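Local coordinates for p450 cytochrome, putative (PDB 6Y01), which probably binds the molybdenum cofactor and carries it, as a Rossmann-fold Moco carrier protein of the SLOG superfamily, at residues Y36-L41 with E163-L168; V135-D140 with N154-A159. All coordinates share one frame; numbering follows the deposited sequence.

Interaction 1 (Y36-L41 with E163-L168)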
loop_
_atom_site.group_PDB
_atom_site.type_symbol
_atom_site.label_atom_id
_atom_site.label_comp_id
_atom_site.label_asym_id
_atom_site.label_seq_id
_atom_site.Cartn_x
_atom_site.Cartn_y
_atom_site.Cartn_z
ATOM N N TYR D 36 14.184 0.854 -25.588
ATOM C CA TYR D 36 15.659 0.782 -25.492
ATOM C C TYR D 36 16.287 2.146 -25.803
ATOM O O TYR D 36 17.189 2.615 -25.079
ATOM C CB TYR D 36 16.140 -0.329 -26.412
ATOM C CG TYR D 36 17.618 -0.598 -26.347
ATOM C CD1 TYR D 36 18.188 -1.213 -25.247
ATOM C CD2 TYR D 36 18.400 -0.340 -27.451
ATOM C CE1 TYR D 36 19.560 -1.477 -25.199
ATOM C CE2 TYR D 36 19.747 -0.693 -27.437
ATOM C CZ TYR D 36 20.314 -1.243 -26.311
ATOM O OH TYR D 36 21.653 -1.507 -26.312
ATOM N N GLN D 37 15.807 2.796 -26.855
ATOM C CA GLN D 37 16.316 4.140 -27.218
ATOM C C GLN D 37 16.021 5.146 -26.109
ATOM O O GLN D 37 16.908 5.951 -25.763
ATOM C CB GLN D 37 15.789 4.630 -28.571
ATOM C CG GLN D 37 16.285 3.786 -29.731
ATOM C CD GLN D 37 15.760 4.297 -31.053
ATOM O OE1 GLN D 37 14.868 5.152 -31.085
ATOM N NE2 GLN D 37 16.289 3.788 -32.161
ATOM N N LEU D 38 14.796 5.137 -25.581
ATOM C CA LEU D 38 14.450 6.036 -24.459
ATOM C C LEU D 38 15.382 5.825 -23.295
ATOM O O LEU D 38 15.811 6.822 -22.700
ATOM C CB LEU D 38 13.010 5.787 -23.973
ATOM C CG LEU D 38 11.918 6.480 -24.726
ATOM C CD1 LEU D 38 10.568 6.004 -24.156
ATOM C CD2 LEU D 38 12.054 7.991 -24.584
ATOM N N GLY D 39 15.629 4.573 -22.927
ATOM C CA GLY D 39 16.505 4.334 -21.772
ATOM C C GLY D 39 17.874 4.968 -21.978
ATOM O O GLY D 39 18.405 5.615 -21.093
ATOM N N GLN D 40 18.444 4.745 -23.160
ATOM C CA GLN D 40 19.752 5.336 -23.511
ATOM C C GLN D 40 19.668 6.861 -23.421
ATOM O O GLN D 40 20.518 7.491 -22.811
ATOM C CB GLN D 40 20.184 4.939 -24.932
ATOM C CG GLN D 40 20.516 3.486 -25.062
ATOM C CD GLN D 40 20.873 3.110 -26.475
ATOM O OE1 GLN D 40 22.018 3.315 -26.874
ATOM N NE2 GLN D 40 19.905 2.519 -27.183
ATOM N N LEU D 41 18.631 7.470 -24.019
ATOM C CA LEU D 41 18.553 8.946 -24.084
ATOM C C LEU D 41 18.340 9.553 -22.688
ATOM O O LEU D 41 18.886 10.614 -22.388
ATOM C CB LEU D 41 17.442 9.391 -25.038
ATOM C CG LEU D 41 17.613 9.005 -26.494
ATOM C CD1 LEU D 41 16.365 9.348 -27.266
ATOM C CD2 LEU D 41 18.834 9.678 -27.119
ATOM N N GLU D 163 13.335 10.716 -29.198
ATOM C CA GLU D 163 13.968 12.045 -29.151
ATOM C C GLU D 163 12.944 13.124 -28.790
ATOM O O GLU D 163 13.248 14.021 -28.011
ATOM C CB GLU D 163 14.654 12.329 -30.504
ATOM C CG GLU D 163 15.808 11.413 -30.786
ATOM C CD GLU D 163 15.484 9.988 -31.276
ATOM O OE1 GLU D 163 14.260 9.638 -31.548
ATOM O OE2 GLU D 163 16.478 9.193 -31.393
ATOM N N ASN D 164 11.743 13.030 -29.363
ATOM C CA ASN D 164 10.678 14.017 -29.075
ATOM C C ASN D 164 10.282 13.920 -27.598
ATOM O O ASN D 164 10.024 14.952 -26.986
ATOM C CB ASN D 164 9.502 13.802 -30.022
ATOM C CG ASN D 164 8.401 14.826 -29.869
ATOM O OD1 ASN D 164 7.224 14.468 -29.891
ATOM N ND2 ASN D 164 8.760 16.095 -29.793
ATOM N N CYS D 165 10.248 12.717 -27.023
ATOM C CA CYS D 165 9.997 12.582 -25.571
ATOM C C CYS D 165 11.012 13.408 -24.775
ATOM O O CYS D 165 10.599 14.089 -23.819
ATOM C CB CYS D 165 10.088 11.146 -25.085
ATOM S SG CYS D 165 8.804 10.062 -25.730
ATOM N N ILE D 166 12.287 13.326 -25.133
ATOM C CA ILE D 166 13.330 14.059 -24.389
ATOM C C ILE D 166 13.089 15.561 -24.546
ATOM O O ILE D 166 13.200 16.284 -23.542
ATOM C CB ILE D 166 14.744 13.655 -24.864
ATOM C CG1 ILE D 166 14.959 12.152 -24.731
ATOM C CG2 ILE D 166 15.793 14.452 -24.128
ATOM C CD1 ILE D 166 14.874 11.593 -23.326
ATOM N N GLU D 167 12.777 16.018 -25.765
ATOM C CA GLU D 167 12.484 17.447 -26.015
ATOM C C GLU D 167 11.323 17.903 -25.117
ATOM O O GLU D 167 11.419 18.972 -24.471
ATOM C CB GLU D 167 12.106 17.702 -27.471
ATOM N N LEU D 168 10.273 17.075 -25.033
ATOM C CA LEU D 168 9.085 17.435 -24.235
ATOM C C LEU D 168 9.472 17.499 -22.764
ATOM O O LEU D 168 9.075 18.432 -22.084
ATOM C CB LEU D 168 7.951 16.445 -24.483
ATOM C CG LEU D 168 7.287 16.535 -25.852
ATOM C CD1 LEU D 168 6.381 15.336 -26.074
ATOM C CD2 LEU D 168 6.476 17.821 -25.966
#
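Two helices that lie on the same side of the central parallel sheet meet here through apolar side chains, with no hydrogen bond between them. Residues 36-41 belong to helix 29-44, the first of the chain, and residues 163-168 to the C-terminal helix 162-176. The two axes run in broadly the same direction, crossing at -40° and approaching to 9.9 Å. Leu-41 carries most of the contact. Its CG stands anti to the carbonyl carbon (chi1 -63°), and the side chain crosses that of Ile-166 obliquely. The Leu-41 CB rests 3.7 Å from CG1 of Ile-166, whose CD1 lies almost as near to that same CB. One methyl of the leucine reaches farther along the partner helix: Leu-41 CD1 comes to 3.8 Å from the backbone N of Glu-163. The glutamate CB points away from helix 29-44, yet its CG lies 4.1 Å from Leu-41 CD1, and a bend at chi2 (78°) turns the carboxylate back beside the same methyl. Deeper in, toward the sheet, Leu-38 offers its CD2 methyl to Cys-165, 3.8 Å from CB, with SG of the same cysteine only slightly farther off. Leu-38 and Cys-165 both also touch Leu-138 of strand 135-138, while Pro-162 packs against Gln-37, Leu-38 and Leu-41. At the outer margin the amide of Gln-37 and the carboxylate of Glu-163 merely approach each other, OE1 to OE2 4.4 Å. The contact thus grades from buried Leu-38, Cys-165 and Ile-166 to the exposed glutamate. Such neighbouring helices, packed side by side over one face of a parallel sheet, are typical of the three-layer alpha/beta/alpha sandwich of Rossmann-like folds.

Interaction 2 (V135-D140 with N154-A159)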
loop_
_atom_site.group_PDB
_atom_site.type_symbol
_atom_site.label_atom_id
_atom_site.label_comp_id
_atom_site.label_asym_id
_atom_site.label_seq_id
_atom_site.Cartn_x
_atom_site.Cartn_y
_atom_site.Cartn_z
ATOM N N VAL D 135 2.444 13.552 -18.394
ATOM C CA VAL D 135 2.414 12.248 -19.066
ATOM C C VAL D 135 2.671 12.451 -20.541
ATOM O O VAL D 135 2.028 13.287 -21.162
ATOM C CB VAL D 135 1.103 11.495 -18.858
ATOM C CG1 VAL D 135 1.078 10.217 -19.686
ATOM C CG2 VAL D 135 0.870 11.205 -17.397
ATOM N N ILE D 136 3.597 11.632 -21.065
ATOM C CA ILE D 136 3.879 11.583 -22.504
ATOM C C ILE D 136 3.486 10.214 -23.016
ATOM O O ILE D 136 3.971 9.196 -22.487
ATOM C CB ILE D 136 5.354 11.868 -22.789
ATOM C CG1 ILE D 136 5.769 13.228 -22.240
ATOM C CG2 ILE D 136 5.626 11.737 -24.268
ATOM C CD1 ILE D 136 7.274 13.463 -22.271
ATOM N N LEU D 137 2.654 10.179 -24.049
ATOM C CA LEU D 137 2.294 8.920 -24.720
ATOM C C LEU D 137 3.160 8.748 -25.960
ATOM O O LEU D 137 3.202 9.620 -26.809
ATOM C CB LEU D 137 0.814 8.944 -25.097
ATOM C CG LEU D 137 -0.149 9.237 -23.938
ATOM C CD1 LEU D 137 -1.592 9.255 -24.468
ATOM C CD2 LEU D 137 -0.004 8.224 -22.843
ATOM N N LEU D 138 3.769 7.590 -26.049
ATOM C CA LEU D 138 4.565 7.176 -27.237
ATOM C C LEU D 138 4.004 5.838 -27.710
ATOM O O LEU D 138 4.408 4.771 -27.213
ATOM C CB LEU D 138 6.050 7.140 -26.859
ATOM C CG LEU D 138 6.963 6.787 -28.010
ATOM C CD1 LEU D 138 7.057 7.894 -29.028
ATOM C CD2 LEU D 138 8.331 6.509 -27.445
ATOM N N ASN D 139 2.969 5.907 -28.551
ATOM C CA ASN D 139 2.263 4.691 -28.973
ATOM C C ASN D 139 1.503 4.958 -30.250
ATOM O O ASN D 139 1.437 6.115 -30.692
ATOM C CB ASN D 139 1.329 4.146 -27.890
ATOM C CG ASN D 139 0.144 5.022 -27.583
ATOM O OD1 ASN D 139 -0.540 5.510 -28.491
ATOM N ND2 ASN D 139 -0.035 5.259 -26.302
ATOM N N ASP D 140 0.947 3.888 -30.795
ATOM C CA ASP D 140 0.169 3.931 -32.050
ATOM C C ASP D 140 -1.292 3.603 -31.760
ATOM O O ASP D 140 -1.909 2.984 -32.612
ATOM C CB ASP D 140 0.775 2.980 -33.084
ATOM C CG ASP D 140 2.144 3.450 -33.530
ATOM O OD1 ASP D 140 2.286 4.681 -33.747
ATOM O OD2 ASP D 140 3.080 2.598 -33.614
ATOM N N ASN D 154 -6.784 17.812 -22.058
ATOM C CA ASN D 154 -5.679 18.038 -23.011
ATOM C C ASN D 154 -4.349 18.280 -22.306
ATOM O O ASN D 154 -3.468 18.913 -22.928
ATOM C CB ASN D 154 -5.973 19.184 -23.984
ATOM C CG ASN D 154 -7.178 18.882 -24.831
ATOM O OD1 ASN D 154 -7.237 17.825 -25.452
ATOM N ND2 ASN D 154 -8.120 19.822 -24.875
ATOM N N GLN D 155 -4.170 17.798 -21.073
ATOM C CA GLN D 155 -2.864 17.970 -20.375
ATOM C C GLN D 155 -1.845 16.887 -20.789
ATOM O O GLN D 155 -0.690 17.117 -20.688
ATOM C CB GLN D 155 -3.092 18.069 -18.866
ATOM C CG GLN D 155 -3.912 19.299 -18.511
ATOM C CD GLN D 155 -3.314 20.600 -19.031
ATOM O OE1 GLN D 155 -2.173 20.953 -18.703
ATOM N NE2 GLN D 155 -4.042 21.288 -19.913
ATOM N N VAL D 156 -2.286 15.763 -21.270
ATOM C CA VAL D 156 -1.396 14.700 -21.764
ATOM C C VAL D 156 -0.661 15.169 -23.030
ATOM O O VAL D 156 -1.197 15.904 -23.836
ATOM C CB VAL D 156 -2.235 13.439 -21.986
ATOM C CG1 VAL D 156 -3.133 13.559 -23.191
ATOM C CG2 VAL D 156 -1.364 12.233 -22.095
ATOM N N TRP D 157 0.569 14.727 -23.189
ATOM C CA TRP D 157 1.389 15.012 -24.394
ATOM C C TRP D 157 1.514 13.755 -25.248
ATOM O O TRP D 157 1.615 12.666 -24.701
ATOM C CB TRP D 157 2.785 15.476 -23.996
ATOM C CG TRP D 157 2.843 16.922 -23.626
ATOM C CD1 TRP D 157 3.043 17.999 -24.450
ATOM C CD2 TRP D 157 2.809 17.434 -22.300
ATOM N NE1 TRP D 157 3.085 19.154 -23.718
ATOM C CE2 TRP D 157 2.938 18.834 -22.392
ATOM C CE3 TRP D 157 2.654 16.836 -21.057
ATOM C CZ2 TRP D 157 2.913 19.649 -21.269
ATOM C CZ3 TRP D 157 2.612 17.645 -19.943
ATOM C CH2 TRP D 157 2.766 19.025 -20.045
ATOM N N ILE D 158 1.519 13.926 -26.551
ATOM C CA ILE D 158 1.689 12.836 -27.531
ATOM C C ILE D 158 3.040 13.032 -28.220
ATOM O O ILE D 158 3.236 14.042 -28.874
ATOM C CB ILE D 158 0.565 12.816 -28.575
ATOM C CG1 ILE D 158 -0.809 12.888 -27.909
ATOM C CG2 ILE D 158 0.719 11.589 -29.463
ATOM C CD1 ILE D 158 -1.134 11.753 -27.036
ATOM N N ALA D 159 3.942 12.074 -28.060
ATOM C CA ALA D 159 5.276 12.164 -28.670
ATOM C C ALA D 159 5.310 11.418 -29.990
ATOM O O ALA D 159 4.617 10.416 -30.165
ATOM C CB ALA D 159 6.353 11.626 -27.753
HETATM O O HOH W 1 0.425 15.385 -18.823
HETATM O O HOH W 2 2.783 8.433 -29.786
#
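CG of Leu-137 stands anti to the carbonyl carbon (chi1 -54°), and two bends in Ile-158 (chi1 -49°, chi2 -63°) swing its CD1 back to 3.6 Å from Leu-137 CD1. This pair lies on one face of a parallel strand pairing, the two strands of a beta-alpha-beta unit whose crossover is helix 142-151. Val-156 keeps CG1 in the crowded position between N and carbonyl carbon, which leaves CG2 anti to N and directed at Leu-137 CG, 3.7 Å away. Leu-137 is thus held between two residues of the edge strand's segment, while Val-125 and Gln-145 meet it from the helices on that face. An alanine at Leu-137 would remove CG and both its methyls, and would probably loosen the packing against Val-156 and Ile-158. The backbone bonds between the strands are three and nearly straight. Trp-157 N donates to Val-135 O, almost along the C=O axis; Trp-157 O accepts from Leu-137 N at 2.8 Å, in the carbonyl plane; Leu-137 O takes Ala-159 N at 2.9 Å. On the other face, beneath helix 162-176, Ile-136 CG2 packs 3.6 Å from Ala-159 CB, and CG1 of Ile-136 lies near Trp-157 CB. Two waters extend the ladder: one bridges Val-135 N and Gln-155 O, the other Asn-139 N and Ala-159 O. The indole has Gln-155 O over one face, offset toward the rim, while Val-135 O lies in the ring plane at its edge, 3.6 Å from CE3 of Trp-157.

In the fold
From the N terminus, helix 29-44 comes first and supplies residues 36-41, whose partner in interaction 1 arrives only after 121 intervening residues, on the last helix. Inside that long loop lies interaction 2, a short closure in which strand 135-138 is joined through helix 142-151 to edge strand 157-158. The chain then passes directly into helix 162-176, so the two contacts adjoin: Cys-165 SG lies 3.5 Å from Ala-159 CB, and Leu-168 CD2 meets Trp-157 CD1. Interaction 2 adds the final strand to the sheet; interaction 1 sets the following helix beside the first one, tying early and late parts of the chain together on one face of the sheet.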